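Long-range contact in 26.7 kDa salivary protein (Phlebotomus duboscqi, PDB 6MT7), which binds and sequesters cysteinyl leukotrienes and a thromboxane A2 analogue, modulating blood feeding of female sand flies and inhibiting collagen-induced platelet aggregation: residues D9-R20 / I223-Y231. Sequence-based numbering, arbitrary orientation.
Sequences DQTFWAFRTCQR and ILDNQSPTY. With TRT (fragment of triton X-100), chain C.
The C-terminal residue of this odorant-binding-protein relative, Tyr231, plugs into an aromatic cluster with Phe12 and Trp13 on the side of helix 8-21 turned toward the C-terminal tail; the helix's other side lines, with Phe15 and Gln19, the pocket that holds the Triton X-100 fragment. Its ring runs along helix 8-21 toward the Asp9 end, crossing the Trp13 side chain at about a right angle: Trp13 CB sits over one face, in CH-pi contact 4.1 Å from the Tyr231 centroid, and the five-membered ring of Trp13 turns its edge to that same face, planes at 88°. Phe12 meets the ring obliquely, Phe12 CD2 lying 3.6 Å from Tyr231 CD2. At the far end Tyr231 OH donates to the syn lone pair of Asp9 OD1 (2.6 Å), the carboxylate being swung there with CG anti to its backbone N (chi1 175°). Arg166 bonds both groups, by a salt bridge to Asp9 OD2 and a hydrogen bond to Tyr231 OH, so the hydroxyl of the buried tyrosine has two partners. Two arginines one turn apart hold the chain end: Arg16 NE reaches Thr230 O (2.8 Å) and Arg20 NE reaches Tyr231 O (2.7 Å), each acceptor in the guanidinium plane. Arg20 also lays its guanidinium flat against the Gln227 amide, planes 6° apart, with Gln227 CG 3.5 Å from Arg20 CZ. Arg16 CG lies over one face of the Phe12 ring, and bends at chi2 and chi3 turn the guanidinium so that NE meets Thr230 O. Arg16 NH1 bonds Gln19 OE1 (3.0 Å), while Gln19 NE2 donates to O21 of the Triton fragment (3.3 Å). Helix 40-52 packs against helix 8-21 through the Cys18-Cys48 disulfide, and Tyr164 of helix 159-164 touches Tyr231, where the tail after helix 220-227 docks.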
ATOM      1  N   ASP A   9       4.050   1.563   8.530  1.00  6.89           N
ATOM      2  CA  ASP A   9       3.473   2.599   7.678  1.00  6.35           C
ATOM      3  C   ASP A   9       3.023   2.009   6.349  1.00  7.04           C
ATOM      4  O   ASP A   9       1.973   2.386   5.805  1.00  6.20           O
ATOM      5  CB  ASP A   9       4.500   3.710   7.450  1.00  6.97           C
ATOM      6  CG  ASP A   9       4.017   4.769   6.464  1.00  6.92           C
ATOM      7  OD1 ASP A   9       3.085   5.509   6.823  1.00  7.43           O
ATOM      8  OD2 ASP A   9       4.571   4.855   5.344  1.00  8.68           O
ATOM      9  N   GLN A  10       3.812   1.082   5.814  1.00  6.18           N
ATOM     10  CA  GLN A  10       3.494   0.498   4.517  1.00  6.09           C
ATOM     11  C   GLN A  10       2.280  -0.417   4.604  1.00  6.09           C
ATOM     12  O   GLN A  10       1.491  -0.498   3.654  1.00  6.02           O
ATOM     13  CB  GLN A  10       4.708  -0.261   3.989  1.00  6.60           C
ATOM     14  CG  GLN A  10       5.860   0.668   3.597  1.00  6.09           C
ATOM     15  CD  GLN A  10       7.165  -0.074   3.387  1.00  9.59           C
ATOM     16  OE1 GLN A  10       7.413  -1.128   3.993  1.00  7.11           O
ATOM     17  NE2 GLN A  10       8.008   0.468   2.517  1.00 11.37           N
ATOM     18  N   THR A  11       2.124  -1.138   5.721  1.00  6.19           N
ATOM     19  CA  THR A  11       0.927  -1.956   5.871  1.00  6.21           C
ATOM     20  C   THR A  11      -0.285  -1.075   6.122  1.00  6.22           C
ATOM     21  O   THR A  11      -1.347  -1.296   5.532  1.00  6.56           O
ATOM     22  CB  THR A  11       1.093  -2.981   7.002  1.00  6.83           C
ATOM     23  OG1 THR A  11       1.292  -2.300   8.244  1.00  8.62           O
ATOM     24  CG2 THR A  11       2.297  -3.902   6.729  1.00  6.40           C
ATOM     25  N   PHE A  12      -0.136  -0.056   6.977  1.00  6.31           N
ATOM     26  CA  PHE A  12      -1.236   0.874   7.227  1.00  6.36           C
ATOM     27  C   PHE A  12      -1.720   1.513   5.928  1.00  6.24           C
ATOM     28  O   PHE A  12      -2.932   1.592   5.670  1.00  6.51           O
ATOM     29  CB  PHE A  12      -0.773   1.945   8.216  1.00  7.77           C
ATOM     30  CG  PHE A  12      -1.873   2.810   8.756  1.00  7.79           C
ATOM     31  CD1 PHE A  12      -3.015   2.258   9.303  1.00 10.21           C
ATOM     32  CD2 PHE A  12      -1.740   4.197   8.737  1.00 12.02           C
ATOM     33  CE1 PHE A  12      -4.021   3.081   9.814  1.00 13.90           C
ATOM     34  CE2 PHE A  12      -2.729   5.012   9.245  1.00 13.66           C
ATOM     35  CZ  PHE A  12      -3.871   4.456   9.785  1.00 14.27           C
ATOM     36  N   TRP A  13      -0.779   1.974   5.091  1.00  6.16           N
ATOM     37  CA  TRP A  13      -1.157   2.598   3.827  1.00  7.68           C
ATOM     38  C   TRP A  13      -1.947   1.637   2.949  1.00  6.46           C
ATOM     39  O   TRP A  13      -2.938   2.033   2.323  1.00  5.99           O
ATOM     40  CB  TRP A  13       0.077   3.109   3.072  1.00  6.74           C
ATOM     41  CG  TRP A  13      -0.296   3.674   1.737  1.00  6.04           C
ATOM     42  CD1 TRP A  13      -0.792   4.920   1.479  1.00  6.12           C
ATOM     43  CD2 TRP A  13      -0.245   2.992   0.475  1.00  5.98           C
ATOM     44  NE1 TRP A  13      -1.052   5.058   0.132  1.00  8.89           N
ATOM     45  CE2 TRP A  13      -0.723   3.888  -0.504  1.00  7.22           C
ATOM     46  CE3 TRP A  13       0.157   1.709   0.082  1.00  7.13           C
ATOM     47  CZ2 TRP A  13      -0.806   3.546  -1.846  1.00 10.16           C
ATOM     48  CZ3 TRP A  13       0.081   1.374  -1.255  1.00  5.99           C
ATOM     49  CH2 TRP A  13      -0.403   2.291  -2.202  1.00  6.62           C
ATOM     50  N   ALA A  14      -1.541   0.365   2.905  1.00  5.96           N
ATOM     51  CA  ALA A  14      -2.257  -0.612   2.084  1.00  7.13           C
ATOM     52  C   ALA A  14      -3.692  -0.804   2.572  1.00  5.91           C
ATOM     53  O   ALA A  14      -4.638  -0.774   1.772  1.00  5.86           O
ATOM     54  CB  ALA A  14      -1.503  -1.948   2.078  1.00  7.26           C
ATOM     55  N   PHE A  15      -3.880  -1.006   3.883  1.00  6.01           N
ATOM     56  CA  PHE A  15      -5.237  -1.158   4.409  1.00  6.07           C
ATOM     57  C   PHE A  15      -6.082   0.076   4.114  1.00  9.30           C
ATOM     58  O   PHE A  15      -7.211  -0.018   3.617  1.00  6.50           O
ATOM     59  CB  PHE A  15      -5.212  -1.393   5.919  1.00  6.25           C
ATOM     60  CG  PHE A  15      -4.606  -2.696   6.333  1.00  6.30           C
ATOM     61  CD1 PHE A  15      -5.130  -3.907   5.890  1.00  9.94           C
ATOM     62  CD2 PHE A  15      -3.529  -2.708   7.206  1.00 11.69           C
ATOM     63  CE1 PHE A  15      -4.568  -5.113   6.303  1.00 10.48           C
ATOM     64  CE2 PHE A  15      -2.967  -3.905   7.620  1.00  8.22           C
ATOM     65  CZ  PHE A  15      -3.476  -5.102   7.169  1.00 10.33           C
ATOM     66  N   ARG A  16      -5.553   1.250   4.433  1.00  7.54           N
ATOM     67  CA  ARG A  16      -6.364   2.458   4.344  1.00  6.46           C
ATOM     68  C   ARG A  16      -6.685   2.807   2.898  1.00  6.13           C
ATOM     69  O   ARG A  16      -7.822   3.183   2.580  1.00  6.16           O
ATOM     70  CB  ARG A  16      -5.640   3.610   5.035  1.00  6.35           C
ATOM     71  CG  ARG A  16      -5.464   3.408   6.548  1.00  6.50           C
ATOM     72  CD  ARG A  16      -6.776   3.664   7.313  1.00 12.74           C
ATOM     73  NE  ARG A  16      -7.256   5.031   7.114  1.00 11.28           N
ATOM     74  CZ  ARG A  16      -8.494   5.337   6.729  1.00 23.26           C
ATOM     75  NH1 ARG A  16      -9.380   4.373   6.512  1.00 29.06           N
ATOM     76  NH2 ARG A  16      -8.851   6.609   6.561  1.00 18.00           N
ATOM     77  N   THR A  17      -5.705   2.679   2.004  1.00  6.04           N
ATOM     78  CA  THR A  17      -5.955   2.979   0.597  1.00  5.99           C
ATOM     79  C   THR A  17      -7.032   2.065   0.030  1.00  6.56           C
ATOM     80  O   THR A  17      -7.949   2.525  -0.671  1.00  5.93           O
ATOM     81  CB  THR A  17      -4.649   2.853  -0.188  1.00  5.95           C
ATOM     82  OG1 THR A  17      -3.744   3.861   0.277  1.00  7.18           O
ATOM     83  CG2 THR A  17      -4.865   3.010  -1.702  1.00  5.95           C
ATOM     84  N   CYS A  18      -6.953   0.772   0.342  1.00  6.23           N
ATOM     85  CA  CYS A  18      -7.959  -0.157  -0.156  1.00  5.77           C
ATOM     86  C   CYS A  18      -9.332   0.096   0.457  1.00  6.46           C
ATOM     87  O   CYS A  18     -10.350  -0.108  -0.217  1.00  6.97           O
ATOM     88  CB  CYS A  18      -7.487  -1.586   0.100  1.00  5.73           C
ATOM     89  SG  CYS A  18      -6.065  -1.919  -0.965  1.00  6.17           S
ATOM     90  N   GLN A  19      -9.383   0.513   1.727  1.00  5.94           N
ATOM     91  CA  GLN A  19     -10.659   0.880   2.336  1.00  6.05           C
ATOM     92  C   GLN A  19     -11.262   2.093   1.650  1.00  6.09           C
ATOM     93  O   GLN A  19     -12.485   2.167   1.460  1.00 11.49           O
ATOM     94  CB  GLN A  19     -10.466   1.167   3.818  1.00  6.22           C
ATOM     95  CG  GLN A  19     -10.300  -0.082   4.651  1.00  7.46           C
ATOM     96  CD  GLN A  19      -9.729   0.232   6.016  1.00 16.83           C
ATOM     97  OE1 GLN A  19      -9.803   1.372   6.490  1.00 16.15           O
ATOM     98  NE2 GLN A  19      -9.141  -0.773   6.651  1.00 16.08           N
ATOM     99  N   ARG A  20     -10.426   3.061   1.275  1.00  7.74           N
ATOM    100  CA  ARG A  20     -10.964   4.217   0.568  1.00 12.92           C
ATOM    101  C   ARG A  20     -11.468   3.835  -0.814  1.00 12.07           C
ATOM    102  O   ARG A  20     -12.467   4.388  -1.288  1.00 14.77           O
ATOM    103  CB  ARG A  20      -9.906   5.314   0.479  1.00 11.53           C
ATOM    104  CG  ARG A  20      -9.670   6.003   1.820  1.00 11.77           C
ATOM    105  CD  ARG A  20      -9.092   7.368   1.623  1.00 10.68           C
ATOM    106  NE  ARG A  20      -8.744   8.021   2.880  1.00 13.42           N
ATOM    107  CZ  ARG A  20      -9.558   8.823   3.556  1.00 10.96           C
ATOM    108  NH1 ARG A  20     -10.782   9.062   3.095  1.00 11.26           N
ATOM    109  NH2 ARG A  20      -9.136   9.400   4.676  1.00 11.04           N
ATOM    110  N   ILE A 223      -6.104  16.190  -2.487  1.00 12.99           N
ATOM    111  CA  ILE A 223      -7.013  15.272  -1.810  1.00 12.01           C
ATOM    112  C   ILE A 223      -6.233  14.197  -1.058  1.00 14.80           C
ATOM    113  O   ILE A 223      -6.551  13.876   0.094  1.00 11.56           O
ATOM    114  CB  ILE A 223      -8.004  14.668  -2.821  1.00 16.75           C
ATOM    115  CG1 ILE A 223      -8.942  15.755  -3.361  1.00 19.28           C
ATOM    116  CG2 ILE A 223      -8.806  13.533  -2.182  1.00 17.50           C
ATOM    117  CD1 ILE A 223      -9.828  15.286  -4.481  1.00 25.55           C
ATOM    118  N   LEU A 224      -5.193  13.631  -1.681  1.00 10.67           N
ATOM    119  CA  LEU A 224      -4.352  12.679  -0.959  1.00  8.33           C
ATOM    120  C   LEU A 224      -3.713  13.324   0.265  1.00  9.92           C
ATOM    121  O   LEU A 224      -3.609  12.695   1.324  1.00 13.43           O
ATOM    122  CB  LEU A 224      -3.261  12.117  -1.868  1.00 11.85           C
ATOM    123  CG  LEU A 224      -3.666  11.087  -2.914  1.00 12.34           C
ATOM    124  CD1 LEU A 224      -2.412  10.569  -3.636  1.00  6.95           C
ATOM    125  CD2 LEU A 224      -4.479   9.943  -2.298  1.00  8.76           C
ATOM    126  N   ASP A 225      -3.255  14.569   0.135  1.00 13.63           N
ATOM    127  CA  ASP A 225      -2.638  15.220   1.284  1.00 14.66           C
ATOM    128  C   ASP A 225      -3.656  15.423   2.399  1.00 16.04           C
ATOM    129  O   ASP A 225      -3.353  15.185   3.576  1.00 16.90           O
ATOM    130  CB  ASP A 225      -2.006  16.543   0.862  1.00 12.29           C
ATOM    131  CG  ASP A 225      -1.131  17.137   1.939  1.00 17.23           C
ATOM    132  OD1 ASP A 225      -0.361  16.379   2.572  1.00 16.01           O
ATOM    133  OD2 ASP A 225      -1.212  18.366   2.159  1.00 15.31           O
ATOM    134  N   ASN A 226      -4.877  15.834   2.036  1.00 14.47           N
ATOM    135  CA  ASN A 226      -5.943  16.022   3.015  1.00 15.84           C
ATOM    136  C   ASN A 226      -6.318  14.711   3.699  1.00 18.60           C
ATOM    137  O   ASN A 226      -6.631  14.701   4.900  1.00 15.70           O
ATOM    138  CB  ASN A 226      -7.141  16.662   2.312  1.00 19.62           C
ATOM    139  CG  ASN A 226      -8.393  16.676   3.156  1.00 30.74           C
ATOM    140  OD1 ASN A 226      -9.147  15.698   3.193  1.00 30.66           O
ATOM    141  ND2 ASN A 226      -8.645  17.802   3.814  1.00 35.04           N
ATOM    142  N   GLN A 227      -6.249  13.591   2.973  1.00 13.47           N
ATOM    143  CA  GLN A 227      -6.509  12.277   3.552  1.00 12.25           C
ATOM    144  C   GLN A 227      -5.334  11.720   4.334  1.00 12.47           C
ATOM    145  O   GLN A 227      -5.512  10.725   5.047  1.00 14.01           O
ATOM    146  CB  GLN A 227      -6.861  11.265   2.462  1.00 13.72           C
ATOM    147  CG  GLN A 227      -8.163  11.531   1.754  1.00 18.64           C
ATOM    148  CD  GLN A 227      -8.356  10.622   0.565  1.00 16.26           C
ATOM    149  OE1 GLN A 227      -7.440   9.893   0.159  1.00 15.40           O
ATOM    150  NE2 GLN A 227      -9.548  10.657  -0.009  1.00 16.86           N
ATOM    151  N   SER A 228      -4.151  12.319   4.215  1.00 11.40           N
ATOM    152  CA  SER A 228      -2.919  11.658   4.642  1.00  9.08           C
ATOM    153  C   SER A 228      -2.652  11.554   6.144  1.00  7.93           C
ATOM    154  O   SER A 228      -1.797  10.746   6.525  1.00 10.26           O
ATOM    155  CB  SER A 228      -1.713  12.336   3.972  1.00 13.02           C
ATOM    156  OG  SER A 228      -1.429  13.631   4.500  1.00 12.62           O
ATOM    157  N   PRO A 229      -3.294  12.327   7.037  1.00 10.46           N
ATOM    158  CA  PRO A 229      -2.975  12.127   8.462  1.00 13.80           C
ATOM    159  C   PRO A 229      -3.146  10.684   8.915  1.00 12.78           C
ATOM    160  O   PRO A 229      -2.301  10.177   9.661  1.00 16.87           O
ATOM    161  CB  PRO A 229      -3.938  13.085   9.170  1.00 16.23           C
ATOM    162  CG  PRO A 229      -4.110  14.190   8.195  1.00 18.41           C
ATOM    163  CD  PRO A 229      -4.202  13.482   6.866  1.00 14.23           C
ATOM    164  N   THR A 230      -4.206   9.999   8.467  1.00 12.62           N
ATOM    165  CA  THR A 230      -4.351   8.560   8.674  1.00 13.80           C
ATOM    166  C   THR A 230      -4.523   7.812   7.355  1.00 11.23           C
ATOM    167  O   THR A 230      -5.031   6.687   7.353  1.00 13.45           O
ATOM    168  CB  THR A 230      -5.533   8.250   9.595  1.00 26.48           C
ATOM    169  OG1 THR A 230      -6.750   8.676   8.966  1.00 29.68           O
ATOM    170  CG2 THR A 230      -5.369   8.947  10.937  1.00 31.02           C
ATOM    171  N   TYR A 231      -4.097   8.414   6.249  1.00  6.86           N
ATOM    172  CA  TYR A 231      -4.317   7.893   4.897  1.00  7.15           C
ATOM    173  C   TYR A 231      -5.817   7.715   4.619  1.00 16.55           C
ATOM    174  O   TYR A 231      -6.198   7.301   3.517  1.00 13.78           O
ATOM    175  CB  TYR A 231      -3.589   6.569   4.675  1.00 11.45           C
ATOM    176  CG  TYR A 231      -2.086   6.673   4.717  1.00  8.17           C
ATOM    177  CD1 TYR A 231      -1.410   7.638   3.969  1.00  8.12           C
ATOM    178  CD2 TYR A 231      -1.338   5.795   5.489  1.00  6.41           C
ATOM    179  CE1 TYR A 231      -0.032   7.742   4.009  1.00  9.76           C
ATOM    180  CE2 TYR A 231       0.038   5.881   5.536  1.00  6.93           C
ATOM    181  CZ  TYR A 231       0.689   6.852   4.797  1.00  9.84           C
ATOM    182  OH  TYR A 231       2.061   6.935   4.843  1.00  7.29           O
TER
HETATM  183  C25 TRT C 301      -9.767   3.768  10.927  1.00 34.71           C
HETATM  184  O24 TRT C 301      -8.695   2.857  10.706  1.00 38.21           O
HETATM  185  C23 TRT C 301      -9.127   1.521  10.446  1.00 32.88           C
HETATM  186  C22 TRT C 301      -7.935   0.768   9.869  1.00 36.26           C
HETATM  187  O21 TRT C 301      -8.179  -0.635   9.753  1.00 26.62           O
HETATM  188  C20 TRT C 301      -6.989  -1.256   9.279  1.00 23.53           C
HETATM  189  C19 TRT C 301      -7.155  -2.764   9.316  1.00 12.66           C
HETATM  190  O18 TRT C 301      -7.764  -3.195   8.103  1.00 15.22           O
HETATM  191  C17 TRT C 301      -8.814  -4.095   8.392  1.00 11.02           C
HETATM  192  C16 TRT C 301      -8.409  -5.513   8.045  1.00 13.94           C
HETATM  193  O15 TRT C 301      -8.555  -5.757   6.642  1.00 14.09           O
HETATM  194  C12 TRT C 301      -7.863  -6.808   6.067  1.00  7.83           C
HETATM  195  C13 TRT C 301      -7.487  -7.906   6.832  1.00  7.15           C
HETATM  196  C14 TRT C 301      -6.785  -8.969   6.252  1.00  6.58           C
HETATM  197  C11 TRT C 301      -7.534  -6.772   4.718  1.00  8.46           C
HETATM  198  C10 TRT C 301      -6.839  -7.830   4.139  1.00  7.60           C
HETATM  199  C9  TRT C 301      -6.457  -8.931   4.894  1.00  6.38           C
HETATM  200  C6  TRT C 301      -5.699 -10.046   4.233  1.00  9.42           C
HETATM  201  C8  TRT C 301      -6.708 -11.163   3.991  1.00 11.88           C
HETATM  202  C7  TRT C 301      -5.191  -9.584   2.872  1.00  8.70           C
HETATM  203  C5  TRT C 301      -4.591 -10.584   5.167  1.00 11.03           C
HETATM  204  C1  TRT C 301      -3.286  -9.812   5.468  1.00 17.49           C
HETATM  205  C2  TRT C 301      -3.439  -8.314   5.706  1.00 22.53           C
HETATM  206  C4  TRT C 301      -2.695 -10.415   6.735  1.00 20.06           C
HETATM  207  C3  TRT C 301      -2.217  -9.997   4.399  1.00 19.11           C